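Local coordinates for protein fructosamine deglycase FrlB (Bacillus subtilis, PDB 3EUA) that catalyses the conversion of fructosamine 6-phosphates to glucose 6-phosphate and a free amino acid, at residues S212-S224 / L310-M324. Sequence-based numbering, arbitrary orientation.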
loop_
_atom_site.group_PDB
_atom_site.type_symbol
_atom_site.label_atom_id
_atom_site.label_comp_id
_atom_site.label_asym_id
_atom_site.label_seq_id
_atom_site.Cartn_x
_atom_site.Cartn_y
_atom_site.Cartn_z
ATOM N N SER A 212 10.698 8.095 -1.656
ATOM C CA SER A 212 11.394 6.881 -2.093
ATOM C C SER A 212 11.329 6.645 -3.593
ATOM O O SER A 212 12.373 6.508 -4.264
ATOM C CB SER A 212 10.847 5.622 -1.385
ATOM O OG SER A 212 11.213 5.594 0.002
ATOM N N ILE A 213 10.122 6.635 -4.128
ATOM C CA ILE A 213 9.967 6.288 -5.540
ATOM C C ILE A 213 10.263 7.407 -6.550
ATOM O O ILE A 213 10.770 7.123 -7.625
ATOM C CB ILE A 213 8.597 5.627 -5.836
ATOM C CG1 ILE A 213 7.445 6.599 -5.584
ATOM C CG2 ILE A 213 8.470 4.294 -5.044
ATOM C CD1 ILE A 213 6.258 6.346 -6.492
ATOM N N CYS A 214 9.990 8.649 -6.157
ATOM C CA CYS A 214 10.195 9.839 -6.979
ATOM C C CYS A 214 11.532 10.532 -6.742
ATOM O O CYS A 214 12.353 10.584 -7.620
ATOM C CB CYS A 214 9.055 10.813 -6.755
ATOM S SG CYS A 214 7.471 10.098 -7.267
ATOM N N ILE A 215 11.789 11.025 -5.547
ATOM C CA ILE A 215 13.030 11.736 -5.354
ATOM C C ILE A 215 14.241 10.815 -5.444
ATOM O O ILE A 215 15.160 11.044 -6.264
ATOM C CB ILE A 215 13.077 12.499 -4.008
ATOM C CG1 ILE A 215 11.978 13.579 -3.936
ATOM C CG2 ILE A 215 14.489 13.067 -3.798
ATOM C CD1 ILE A 215 12.161 14.792 -4.875
ATOM N N LEU A 216 14.218 9.740 -4.672
ATOM C CA LEU A 216 15.382 8.872 -4.624
ATOM C C LEU A 216 15.593 7.991 -5.846
ATOM O O LEU A 216 16.609 8.113 -6.506
ATOM C CB LEU A 216 15.376 8.070 -3.304
ATOM C CG LEU A 216 15.498 8.982 -2.050
ATOM C CD1 LEU A 216 15.339 8.170 -0.778
ATOM C CD2 LEU A 216 16.822 9.787 -1.997
HETATM N N MSE A 217 14.637 7.127 -6.144
HETATM C CA MSE A 217 14.729 6.211 -7.270
HETATM C C MSE A 217 14.697 6.952 -8.609
HETATM O O MSE A 217 15.698 6.988 -9.334
HETATM C CB MSE A 217 13.618 5.144 -7.186
HETATM C CG MSE A 217 13.719 4.254 -5.941
HETATM SE SE MSE A 217 12.339 2.933 -5.783
HETATM C CE MSE A 217 13.033 1.668 -7.241
ATOM N N GLU A 218 13.578 7.590 -8.902
ATOM C CA GLU A 218 13.399 8.315 -10.156
ATOM C C GLU A 218 14.387 9.416 -10.426
ATOM O O GLU A 218 15.047 9.417 -11.479
ATOM C CB GLU A 218 12.011 8.955 -10.209
ATOM C CG GLU A 218 11.615 9.593 -11.535
ATOM C CD GLU A 218 10.270 10.337 -11.455
ATOM O OE1 GLU A 218 9.696 10.487 -10.348
ATOM O OE2 GLU A 218 9.805 10.801 -12.531
HETATM N N MSE A 219 14.539 10.306 -9.468
HETATM C CA MSE A 219 15.331 11.526 -9.687
HETATM C C MSE A 219 16.770 11.557 -9.218
HETATM O O MSE A 219 17.453 12.549 -9.425
HETATM C CB MSE A 219 14.555 12.680 -9.049
HETATM C CG MSE A 219 13.104 12.785 -9.547
HETATM SE SE MSE A 219 12.112 14.348 -8.840
HETATM C CE MSE A 219 10.246 13.803 -9.194
ATOM N N GLN A 220 17.229 10.481 -8.595
ATOM C CA GLN A 220 18.600 10.383 -8.112
ATOM C C GLN A 220 19.242 9.044 -8.362
ATOM O O GLN A 220 20.468 8.914 -8.216
ATOM C CB GLN A 220 18.621 10.671 -6.587
ATOM C CG GLN A 220 18.310 12.098 -6.206
ATOM C CD GLN A 220 19.387 13.061 -6.654
ATOM O OE1 GLN A 220 20.459 13.122 -6.068
ATOM N NE2 GLN A 220 19.102 13.826 -7.688
ATOM N N TRP A 221 18.460 8.058 -8.794
ATOM C CA TRP A 221 18.928 6.684 -8.992
ATOM C C TRP A 221 19.571 6.132 -7.714
ATOM O O TRP A 221 20.638 5.546 -7.751
ATOM C CB TRP A 221 19.882 6.538 -10.176
ATOM C CG TRP A 221 19.364 7.081 -11.453
ATOM C CD1 TRP A 221 18.058 7.289 -11.803
ATOM C CD2 TRP A 221 20.128 7.323 -12.615
ATOM N NE1 TRP A 221 17.978 7.744 -13.103
ATOM C CE2 TRP A 221 19.242 7.771 -13.624
ATOM C CE3 TRP A 221 21.503 7.250 -12.903
ATOM C CZ2 TRP A 221 19.683 8.133 -14.902
ATOM C CZ3 TRP A 221 21.932 7.607 -14.179
ATOM C CH2 TRP A 221 21.019 8.047 -15.150
ATOM N N ILE A 222 18.909 6.387 -6.579
ATOM C CA ILE A 222 19.305 5.892 -5.276
ATOM C C ILE A 222 18.252 4.871 -4.887
ATOM O O ILE A 222 17.061 5.164 -4.978
ATOM C CB ILE A 222 19.367 7.019 -4.251
ATOM C CG1 ILE A 222 20.498 7.982 -4.620
ATOM C CG2 ILE A 222 19.617 6.475 -2.883
ATOM C CD1 ILE A 222 20.595 9.180 -3.759
ATOM N N HIS A 223 18.683 3.685 -4.462
ATOM C CA HIS A 223 17.731 2.654 -4.053
ATOM C C HIS A 223 16.961 3.130 -2.843
ATOM O O HIS A 223 17.536 3.761 -1.947
ATOM C CB HIS A 223 18.450 1.357 -3.711
ATOM C CG HIS A 223 19.240 0.790 -4.848
ATOM N ND1 HIS A 223 18.648 0.282 -5.984
ATOM C CD2 HIS A 223 20.573 0.603 -4.999
ATOM C CE1 HIS A 223 19.584 -0.143 -6.811
ATOM N NE2 HIS A 223 20.762 0.020 -6.229
ATOM N N SER A 224 15.666 2.826 -2.773
ATOM C CA SER A 224 14.900 3.189 -1.571
ATOM C C SER A 224 13.735 2.205 -1.382
ATOM O O SER A 224 13.562 1.239 -2.150
ATOM C CB SER A 224 14.441 4.655 -1.608
ATOM O OG SER A 224 14.003 5.134 -0.332
ATOM N N LEU A 310 20.686 17.511 -2.066
ATOM C CA LEU A 310 21.231 16.218 -2.432
ATOM C C LEU A 310 21.592 16.205 -3.911
ATOM O O LEU A 310 22.696 15.785 -4.269
ATOM C CB LEU A 310 20.221 15.117 -2.096
ATOM C CG LEU A 310 20.658 13.686 -2.347
ATOM C CD1 LEU A 310 21.898 13.293 -1.542
ATOM C CD2 LEU A 310 19.490 12.715 -2.060
ATOM N N ALA A 311 20.661 16.666 -4.759
ATOM C CA ALA A 311 20.870 16.706 -6.219
ATOM C C ALA A 311 22.122 17.547 -6.584
ATOM O O ALA A 311 22.883 17.184 -7.462
ATOM C CB ALA A 311 19.642 17.234 -6.925
ATOM N N GLU A 312 22.295 18.669 -5.901
ATOM C CA GLU A 312 23.437 19.538 -6.102
ATOM C C GLU A 312 24.720 18.845 -5.663
ATOM O O GLU A 312 25.692 18.835 -6.407
ATOM C CB GLU A 312 23.236 20.849 -5.335
ATOM C CG GLU A 312 24.406 21.836 -5.446
ATOM C CD GLU A 312 24.209 23.102 -4.600
ATOM O OE1 GLU A 312 23.082 23.329 -4.048
ATOM O OE2 GLU A 312 25.208 23.855 -4.494
ATOM N N GLU A 313 24.707 18.256 -4.470
ATOM C CA GLU A 313 25.888 17.554 -3.934
ATOM C C GLU A 313 26.328 16.391 -4.818
ATOM O O GLU A 313 27.511 16.166 -4.982
ATOM C CB GLU A 313 25.611 17.011 -2.529
ATOM C CG GLU A 313 26.858 16.631 -1.743
ATOM C CD GLU A 313 27.724 17.844 -1.428
ATOM O OE1 GLU A 313 27.175 18.967 -1.415
ATOM O OE2 GLU A 313 28.944 17.685 -1.191
ATOM N N ARG A 314 25.362 15.670 -5.383
ATOM C CA ARG A 314 25.629 14.516 -6.257
ATOM C C ARG A 314 25.755 14.852 -7.743
ATOM O O ARG A 314 25.921 13.945 -8.562
ATOM C CB ARG A 314 24.497 13.474 -6.082
ATOM C CG ARG A 314 24.380 12.968 -4.655
ATOM C CD ARG A 314 23.309 11.908 -4.470
ATOM N NE ARG A 314 23.586 10.643 -5.115
ATOM C CZ ARG A 314 23.112 10.227 -6.288
ATOM N NH1 ARG A 314 22.327 10.966 -7.047
ATOM N NH2 ARG A 314 23.447 9.019 -6.721
ATOM N N ASN A 315 25.622 16.140 -8.051
ATOM C CA ASN A 315 25.698 16.674 -9.401
ATOM C C ASN A 315 24.817 15.832 -10.321
ATOM O O ASN A 315 25.206 15.443 -11.422
ATOM C CB ASN A 315 27.171 16.775 -9.844
ATOM C CG ASN A 315 27.398 17.858 -10.870
ATOM O OD1 ASN A 315 26.524 18.172 -11.690
ATOM N ND2 ASN A 315 28.580 18.464 -10.824
ATOM N N HIS A 316 23.620 15.543 -9.809
ATOM C CA HIS A 316 22.610 14.761 -10.471
ATOM C C HIS A 316 21.327 15.581 -10.429
ATOM O O HIS A 316 20.598 15.529 -9.447
ATOM C CB HIS A 316 22.399 13.455 -9.722
ATOM C CG HIS A 316 21.509 12.501 -10.441
ATOM N ND1 HIS A 316 21.914 11.236 -10.809
ATOM C CD2 HIS A 316 20.245 12.638 -10.897
ATOM C CE1 HIS A 316 20.915 10.624 -11.421
ATOM N NE2 HIS A 316 19.897 11.460 -11.497
ATOM N N PRO A 317 21.046 16.366 -11.498
ATOM C CA PRO A 317 19.828 17.160 -11.441
ATOM C C PRO A 317 18.556 16.347 -11.270
ATOM O O PRO A 317 18.436 15.245 -11.824
ATOM C CB PRO A 317 19.776 17.868 -12.806
ATOM C CG PRO A 317 21.179 17.848 -13.332
ATOM C CD PRO A 317 21.799 16.586 -12.757
ATOM N N LEU A 318 17.622 16.876 -10.497
ATOM C CA LEU A 318 16.342 16.183 -10.281
ATOM C C LEU A 318 15.545 15.963 -11.551
ATOM O O LEU A 318 14.701 15.052 -11.590
ATOM C CB LEU A 318 15.447 16.893 -9.267
ATOM C CG LEU A 318 15.846 16.937 -7.776
ATOM C CD1 LEU A 318 14.962 17.881 -6.999
ATOM C CD2 LEU A 318 15.842 15.564 -7.091
ATOM N N SER A 319 15.813 16.760 -12.580
ATOM C CA SER A 319 15.152 16.624 -13.883
ATOM C C SER A 319 15.755 15.531 -14.759
ATOM O O SER A 319 15.167 15.161 -15.775
ATOM C CB SER A 319 15.236 17.969 -14.621
ATOM O OG SER A 319 16.598 18.406 -14.645
ATOM N N HIS A 320 16.899 14.979 -14.364
ATOM C CA HIS A 320 17.564 13.973 -15.173
ATOM C C HIS A 320 16.806 12.649 -15.231
ATOM O O HIS A 320 16.249 12.238 -14.229
ATOM C CB HIS A 320 18.974 13.743 -14.654
ATOM C CG HIS A 320 19.776 12.850 -15.537
ATOM N ND1 HIS A 320 20.304 13.277 -16.735
ATOM C CD2 HIS A 320 20.121 11.550 -15.410
ATOM C CE1 HIS A 320 20.961 12.276 -17.301
ATOM N NE2 HIS A 320 20.853 11.212 -16.525
ATOM N N ARG A 321 16.753 12.033 -16.420
ATOM C CA ARG A 321 16.104 10.754 -16.634
ATOM C C ARG A 321 16.858 10.004 -17.710
ATOM O O ARG A 321 17.494 10.622 -18.591
ATOM C CB ARG A 321 14.665 10.917 -17.137
ATOM C CG ARG A 321 13.688 11.624 -16.194
ATOM C CD ARG A 321 13.386 10.866 -14.889
ATOM N NE ARG A 321 12.291 11.562 -14.186
ATOM C CZ ARG A 321 12.403 12.688 -13.488
ATOM N NH1 ARG A 321 13.572 13.306 -13.337
ATOM N NH2 ARG A 321 11.329 13.234 -12.921
ATOM N N ARG A 322 16.797 8.682 -17.657
ATOM C CA ARG A 322 17.380 7.857 -18.685
ATOM C C ARG A 322 16.301 7.135 -19.450
ATOM O O ARG A 322 16.534 6.755 -20.565
ATOM C CB ARG A 322 18.391 6.885 -18.123
ATOM C CG ARG A 322 17.954 6.017 -17.009
ATOM C CD ARG A 322 19.131 5.179 -16.613
ATOM N NE ARG A 322 18.954 4.550 -15.321
ATOM C CZ ARG A 322 19.962 4.018 -14.637
ATOM N NH1 ARG A 322 21.205 4.054 -15.112
ATOM N NH2 ARG A 322 19.749 3.487 -13.444
ATOM N N TYR A 323 15.101 7.013 -18.870
ATOM C CA TYR A 323 14.004 6.294 -19.530
ATOM C C TYR A 323 12.774 7.158 -19.742
ATOM O O TYR A 323 12.273 7.246 -20.879
ATOM C CB TYR A 323 13.621 5.026 -18.746
ATOM C CG TYR A 323 14.808 4.137 -18.384
ATOM C CD1 TYR A 323 15.768 3.812 -19.334
ATOM C CD2 TYR A 323 14.935 3.575 -17.113
ATOM C CE1 TYR A 323 16.841 2.989 -19.031
ATOM C CE2 TYR A 323 16.029 2.742 -16.801
ATOM C CZ TYR A 323 16.969 2.463 -17.765
ATOM O OH TYR A 323 18.040 1.636 -17.484
HETATM N N MSE A 324 12.297 7.793 -18.677
HETATM C CA MSE A 324 11.112 8.623 -18.783
HETATM C C MSE A 324 11.367 9.750 -19.760
HETATM O O MSE A 324 12.429 10.429 -19.741
HETATM C CB MSE A 324 10.706 9.190 -17.434
HETATM C CG MSE A 324 9.355 9.897 -17.420
HETATM SE SE MSE A 324 8.962 10.700 -15.688
HETATM C CE MSE A 324 9.320 9.201 -14.593
#
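Trp221 is clamped between Arg322 and His316, one on each face of its indole. The Arg322 guanidinium lies flat on the six-membered ring, planes 8° apart, with CZ 3.8 Å from the centroid: a stacked cation-pi pair. From the opposite side His316 comes in edge-on, T-shaped, its CE1 3.6 Å from Trp221 CD2. With CG anti to the backbone N (chi1 -172°), the His316 ring also turns a face to Gln220 CA, a CH-pi contact with CA 3.9 Å from the ring centroid. Gln220 itself bends at chi2 (-67°), which brings its amide to the end of helix 288-313. Gln220 NE2 donates to His316 O (2.9 Å), which lies in the amide plane, and also to the neighbouring Met219 O. Gln220 OE1 takes Arg314 NH1 at 3.0 Å, the donor standing above the carbonyl plane, while Ile222 CD1 covers one guanidinium face. A leucine in place of Gln220 would probably leave His316 O without this donor and Arg314 NH1 with just its weak bond to the backbone O of the same residue. Nearby, Leu318 CD2 packs on Met219 CB (3.7 Å), and Arg321 NH1 ties back to Leu318 O and His320 O. Arg322 NH2 also bonds to Glu238 O of the second subunit. The C-terminal tail is thus fixed against the end of helix 205-220: arginine and histidine hold the indole from both sides, and one amide serves a carbonyl and a guanidinium at once.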